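Local coordinates for protein endonuclease 2 (Arabidopsis thaliana, PDB 4CXP) that cleaves RNA and single-stranded DNA endonucleolytically, and double-stranded DNA less well, using a cluster of three divalent metal ions, at residues Leu115-Pro128 with Arg246-Leu258. Residues are numbered along the deposited sequence; the frame is centred on the assembly and turned at random. Where two conformers were deposited one is given.
With ZN (zinc ion), chain E; ZN (zinc ion), chain G.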
loop_
_atom_site.group_PDB
_atom_site.type_symbol
_atom_site.label_atom_id
_atom_site.label_comp_id
_atom_site.label_asym_id
_atom_site.label_seq_id
_atom_site.Cartn_x
_atom_site.Cartn_y
_atom_site.Cartn_z
ATOM N N LEU A 115 2.065 13.962 -5.508
ATOM C CA LEU A 115 0.808 13.479 -4.933
ATOM C C LEU A 115 0.530 12.044 -5.369
ATOM O O LEU A 115 0.140 11.201 -4.554
ATOM C CB LEU A 115 -0.343 14.409 -5.346
ATOM C CG LEU A 115 -1.724 13.934 -4.904
ATOM C CD1 LEU A 115 -1.853 13.823 -3.376
ATOM C CD2 LEU A 115 -2.785 14.853 -5.491
ATOM N N LEU A 116 0.698 11.765 -6.654
ATOM C CA LEU A 116 0.398 10.442 -7.172
ATOM C C LEU A 116 1.377 9.398 -6.657
ATOM O O LEU A 116 0.989 8.259 -6.383
ATOM C CB LEU A 116 0.347 10.468 -8.704
ATOM C CG LEU A 116 -0.707 11.401 -9.308
ATOM C CD1 LEU A 116 -0.686 11.280 -10.814
ATOM C CD2 LEU A 116 -2.111 11.123 -8.765
ATOM N N PHE A 117 2.637 9.777 -6.517
ATOM C CA PHE A 117 3.626 8.883 -5.938
ATOM C C PHE A 117 3.334 8.623 -4.457
ATOM O O PHE A 117 3.334 7.483 -4.028
ATOM C CB PHE A 117 5.043 9.457 -6.084
ATOM C CG PHE A 117 5.699 9.231 -7.425
ATOM C CD1 PHE A 117 5.790 7.961 -7.980
ATOM C CD2 PHE A 117 6.300 10.293 -8.104
ATOM C CE1 PHE A 117 6.462 7.748 -9.167
ATOM C CE2 PHE A 117 6.970 10.084 -9.293
ATOM C CZ PHE A 117 7.055 8.818 -9.828
ATOM N N VAL A 118 3.085 9.662 -3.664
ATOM C CA VAL A 118 2.893 9.394 -2.269
ATOM C C VAL A 118 1.610 8.561 -2.048
ATOM O O VAL A 118 1.586 7.703 -1.165
ATOM C CB VAL A 118 2.997 10.693 -1.461
ATOM C CG1 VAL A 118 1.688 11.446 -1.467
ATOM C CG2 VAL A 118 3.469 10.390 -0.064
ATOM N N SER A 119 0.579 8.785 -2.856
ATOM C CA SER A 119 -0.655 8.043 -2.720
ATOM C C SER A 119 -0.428 6.564 -3.016
ATOM O O SER A 119 -0.872 5.692 -2.275
ATOM C CB SER A 119 -1.720 8.641 -3.634
ATOM O OG SER A 119 -2.032 9.969 -3.214
ATOM N N HIS A 120 0.261 6.276 -4.102
ATOM C CA HIS A 120 0.555 4.900 -4.464
ATOM C C HIS A 120 1.500 4.247 -3.451
ATOM O O HIS A 120 1.270 3.116 -3.028
ATOM C CB HIS A 120 1.193 4.855 -5.860
ATOM C CG HIS A 120 1.430 3.474 -6.357
ATOM N ND1 HIS A 120 0.492 2.776 -7.077
ATOM C CD2 HIS A 120 2.505 2.660 -6.255
ATOM C CE1 HIS A 120 0.978 1.583 -7.380
ATOM N NE2 HIS A 120 2.205 1.491 -6.905
ATOM N N PHE A 121 2.570 4.938 -3.090
ATOM C CA PHE A 121 3.569 4.356 -2.197
ATOM C C PHE A 121 3.047 4.162 -0.777
ATOM O O PHE A 121 3.414 3.181 -0.130
ATOM C CB PHE A 121 4.854 5.189 -2.221
ATOM C CG PHE A 121 5.578 5.165 -3.549
ATOM C CD1 PHE A 121 5.605 4.040 -4.343
ATOM C CD2 PHE A 121 6.262 6.286 -3.983
ATOM C CE1 PHE A 121 6.274 4.043 -5.553
ATOM C CE2 PHE A 121 6.935 6.292 -5.193
ATOM C CZ PHE A 121 6.934 5.165 -5.978
ATOM N N MET A 122 2.183 5.050 -0.288
ATOM C CA MET A 122 1.541 4.796 0.992
ATOM C C MET A 122 0.740 3.494 0.925
ATOM O O MET A 122 0.660 2.745 1.900
ATOM C CB MET A 122 0.643 5.947 1.398
ATOM C CG MET A 122 0.096 5.791 2.813
ATOM S SD MET A 122 1.369 5.816 4.088
ATOM C CE MET A 122 1.690 7.579 4.150
ATOM N N GLY A 123 0.137 3.196 -0.223
ATOM C CA GLY A 123 -0.475 1.910 -0.402
ATOM C C GLY A 123 0.512 0.762 -0.424
ATOM O O GLY A 123 0.362 -0.214 0.310
ATOM N N ASP A 124 1.542 0.856 -1.260
ATOM C CA ASP A 124 2.474 -0.244 -1.406
ATOM C C ASP A 124 3.174 -0.586 -0.095
ATOM O O ASP A 124 3.415 -1.760 0.168
ATOM C CB ASP A 124 3.490 0.026 -2.524
ATOM C CG ASP A 124 3.022 -0.417 -3.896
ATOM O OD1 ASP A 124 1.906 -0.957 -3.978
ATOM O OD2 ASP A 124 3.791 -0.207 -4.849
ATOM N N ILE A 125 3.516 0.403 0.740
ATOM C CA ILE A 125 4.214 0.104 1.984
ATOM C C ILE A 125 3.334 -0.667 2.951
ATOM O O ILE A 125 3.841 -1.190 3.940
ATOM C CB ILE A 125 4.820 1.367 2.620
ATOM C CG1 ILE A 125 5.963 1.011 3.566
ATOM C CG2 ILE A 125 3.747 2.220 3.293
ATOM C CD1 ILE A 125 6.779 2.220 3.975
ATOM N N HIS A 126 2.030 -0.753 2.681
ATOM C CA HIS A 126 1.108 -1.556 3.475
ATOM C C HIS A 126 0.878 -2.965 2.953
ATOM O O HIS A 126 0.253 -3.764 3.643
ATOM C CB HIS A 126 -0.231 -0.818 3.661
ATOM C CG HIS A 126 -0.155 0.258 4.692
ATOM N ND1 HIS A 126 0.278 1.535 4.443
ATOM C CD2 HIS A 126 -0.390 0.202 6.022
ATOM C CE1 HIS A 126 0.307 2.212 5.583
ATOM N NE2 HIS A 126 -0.097 1.431 6.562
ATOM N N GLN A 127 1.357 -3.282 1.760
ATOM C CA GLN A 127 1.234 -4.646 1.247
ATOM C C GLN A 127 2.359 -5.446 1.919
ATOM O O GLN A 127 3.526 -5.121 1.737
ATOM C CB GLN A 127 1.367 -4.620 -0.287
ATOM C CG GLN A 127 0.659 -5.727 -1.060
ATOM C CD GLN A 127 1.332 -7.085 -0.986
ATOM O OE1 GLN A 127 1.528 -7.630 0.103
ATOM N NE2 GLN A 127 1.663 -7.653 -2.133
ATOM N N PRO A 128 2.039 -6.458 2.757
ATOM C CA PRO A 128 3.115 -7.146 3.480
ATOM C C PRO A 128 4.273 -7.605 2.607
ATOM O O PRO A 128 5.441 -7.494 3.008
ATOM C CB PRO A 128 2.383 -8.307 4.149
ATOM C CG PRO A 128 0.998 -7.750 4.381
ATOM C CD PRO A 128 0.714 -6.958 3.134
ATOM N N ARG A 246 -4.728 -4.007 6.457
ATOM C CA ARG A 246 -3.712 -3.244 5.757
ATOM C C ARG A 246 -4.282 -2.233 4.791
ATOM O O ARG A 246 -3.739 -1.139 4.648
ATOM C CB ARG A 246 -2.738 -4.181 5.038
ATOM C CG ARG A 246 -1.941 -5.116 5.939
ATOM C CD ARG A 246 -1.147 -4.412 7.029
ATOM N NE ARG A 246 0.038 -3.769 6.480
ATOM C CZ ARG A 246 0.881 -3.032 7.203
ATOM N NH1 ARG A 246 0.536 -2.619 8.414
ATOM N NH2 ARG A 246 2.062 -2.732 6.697
ATOM N N LEU A 247 -5.400 -2.562 4.134
ATOM C CA LEU A 247 -6.076 -1.608 3.277
ATOM C C LEU A 247 -6.634 -0.436 4.086
ATOM O O LEU A 247 -6.509 0.724 3.700
ATOM C CB LEU A 247 -7.179 -2.286 2.474
ATOM C CG LEU A 247 -6.739 -3.352 1.473
ATOM C CD1 LEU A 247 -7.957 -4.060 0.890
ATOM C CD2 LEU A 247 -5.863 -2.795 0.369
ATOM N N ALA A 248 -7.260 -0.745 5.216
ATOM C CA ALA A 248 -7.810 0.293 6.083
ATOM C C ALA A 248 -6.689 1.173 6.644
ATOM O O ALA A 248 -6.803 2.391 6.651
ATOM C CB ALA A 248 -8.615 -0.332 7.185
ATOM N N GLN A 249 -5.609 0.556 7.121
ATOM C CA GLN A 249 -4.469 1.308 7.609
ATOM C C GLN A 249 -3.921 2.216 6.512
ATOM O O GLN A 249 -3.614 3.385 6.757
ATOM C CB GLN A 249 -3.374 0.368 8.096
ATOM C CG GLN A 249 -3.622 -0.213 9.464
ATOM C CD GLN A 249 -2.577 -1.229 9.870
ATOM O OE1 GLN A 249 -2.217 -2.101 9.090
ATOM N NE2 GLN A 249 -2.089 -1.132 11.087
ATOM N N GLY A 250 -3.762 1.677 5.311
ATOM C CA GLY A 250 -3.239 2.479 4.226
ATOM C C GLY A 250 -4.099 3.702 3.940
ATOM O O GLY A 250 -3.578 4.792 3.740
ATOM N N GLY A 251 -5.412 3.514 3.876
ATOM C CA GLY A 251 -6.296 4.621 3.609
ATOM C C GLY A 251 -6.284 5.672 4.706
ATOM O O GLY A 251 -6.250 6.873 4.449
ATOM N N VAL A 252 -6.341 5.204 5.954
ATOM C CA VAL A 252 -6.322 6.089 7.102
ATOM C C VAL A 252 -5.011 6.880 7.138
ATOM O O VAL A 252 -5.014 8.090 7.394
ATOM C CB VAL A 252 -6.559 5.275 8.390
ATOM C CG1 VAL A 252 -6.181 6.069 9.618
ATOM C CG2 VAL A 252 -8.001 4.813 8.481
ATOM N N ARG A 253 -3.892 6.206 6.901
ATOM C CA ARG A 253 -2.597 6.848 6.983
ATOM C C ARG A 253 -2.332 7.762 5.800
ATOM O O ARG A 253 -1.697 8.802 5.976
ATOM C CB ARG A 253 -1.514 5.790 7.161
ATOM C CG ARG A 253 -1.574 5.205 8.555
ATOM C CD ARG A 253 -0.867 3.894 8.661
ATOM N NE ARG A 253 -0.685 3.503 10.050
ATOM C CZ ARG A 253 -0.199 2.334 10.424
ATOM N NH1 ARG A 253 -0.027 1.375 9.535
ATOM N NH2 ARG A 253 0.082 2.095 11.696
ATOM N N LEU A 254 -2.802 7.416 4.609
ATOM C CA LEU A 254 -2.670 8.328 3.495
ATOM C C LEU A 254 -3.398 9.631 3.799
ATOM O O LEU A 254 -2.837 10.722 3.624
ATOM C CB LEU A 254 -3.167 7.694 2.205
ATOM C CG LEU A 254 -3.124 8.602 0.973
ATOM C CD1 LEU A 254 -1.753 9.207 0.726
ATOM C CD2 LEU A 254 -3.601 7.821 -0.240
ATOM N N ALA A 255 -4.638 9.547 4.288
ATOM C CA ALA A 255 -5.366 10.767 4.612
ATOM C C ALA A 255 -4.680 11.547 5.723
ATOM O O ALA A 255 -4.578 12.777 5.646
ATOM C CB ALA A 255 -6.787 10.462 5.003
ATOM N N ALA A 256 -4.237 10.872 6.786
ATOM C CA ALA A 256 -3.634 11.583 7.892
ATOM C C ALA A 256 -2.364 12.306 7.457
ATOM O O ALA A 256 -2.072 13.414 7.914
ATOM C CB ALA A 256 -3.344 10.638 9.031
ATOM N N THR A 257 -1.598 11.662 6.590
ATOM C CA THR A 257 -0.366 12.240 6.075
ATOM C C THR A 257 -0.658 13.450 5.181
ATOM O O THR A 257 -0.037 14.501 5.352
ATOM C CB THR A 257 0.466 11.164 5.367
ATOM O OG1 THR A 257 0.741 10.105 6.281
ATOM C CG2 THR A 257 1.747 11.726 4.846
ATOM N N LEU A 258 -1.592 13.320 4.249
ATOM C CA LEU A 258 -1.968 14.452 3.415
ATOM C C LEU A 258 -2.531 15.599 4.253
ATOM O O LEU A 258 -2.254 16.771 3.982
ATOM C CB LEU A 258 -2.956 14.048 2.329
ATOM C CG LEU A 258 -2.422 13.038 1.291
ATOM C CD1 LEU A 258 -3.507 12.670 0.300
ATOM C CD2 LEU A 258 -1.194 13.551 0.560
HETATM ZN ZN ZN E . 3.529 -0.252 -6.987
HETATM ZN ZN ZN G . 0.662 -1.689 -5.468
HETATM O O HOH W 1 3.658 -3.816 4.409
#
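Leu115 begins the contact, its CD1 lying 4.0 Å from CD2 of Leu258 where two helices of the mainly helical S1/P1 nuclease fold pack in the core, running roughly antiparallel with 146° between their directions. Val118, in the conformer given, adds CG1 to the same leucine methyl. At the next residue, both methyls of Leu254 lie against CA of Ser119, whose hydroxyl, in the modelled conformer, is turned back to Leu115 O. His120 points away from the partner helix, and with Asp124, Asp45 and His58 it binds one zinc ion; Asp124 bridges to a second, held also by Trp1 and His6.

Met122 is a knob in the hole formed by Gly250, Arg253, Leu254 and Thr257. In the conformer given, CE ends 3.4 Å from Thr257 OG1, because CG leaves opposite the backbone N (chi1 -173°) and the chain then bends twice. In the type I turn from Asp124 to Gln127, His126 takes a CH-pi contact from Gly250 CA, 3.7 Å from the ring centroid over one face. Two in-plane bonds fix the ring's rotation: ND1 donates to Met122 O at 2.8 Å, and NE2 accepts from Arg253 NH1 at 3.0 Å. Glu212, from helix 206-221, forms salt bridges with both Arg253 and Arg246. The guanidinium of Arg246 lays a face over His126 CD2, the planes 48° apart, while its NE donates to His126 O at 2.8 Å and NH2 reaches Ile125 O through a water.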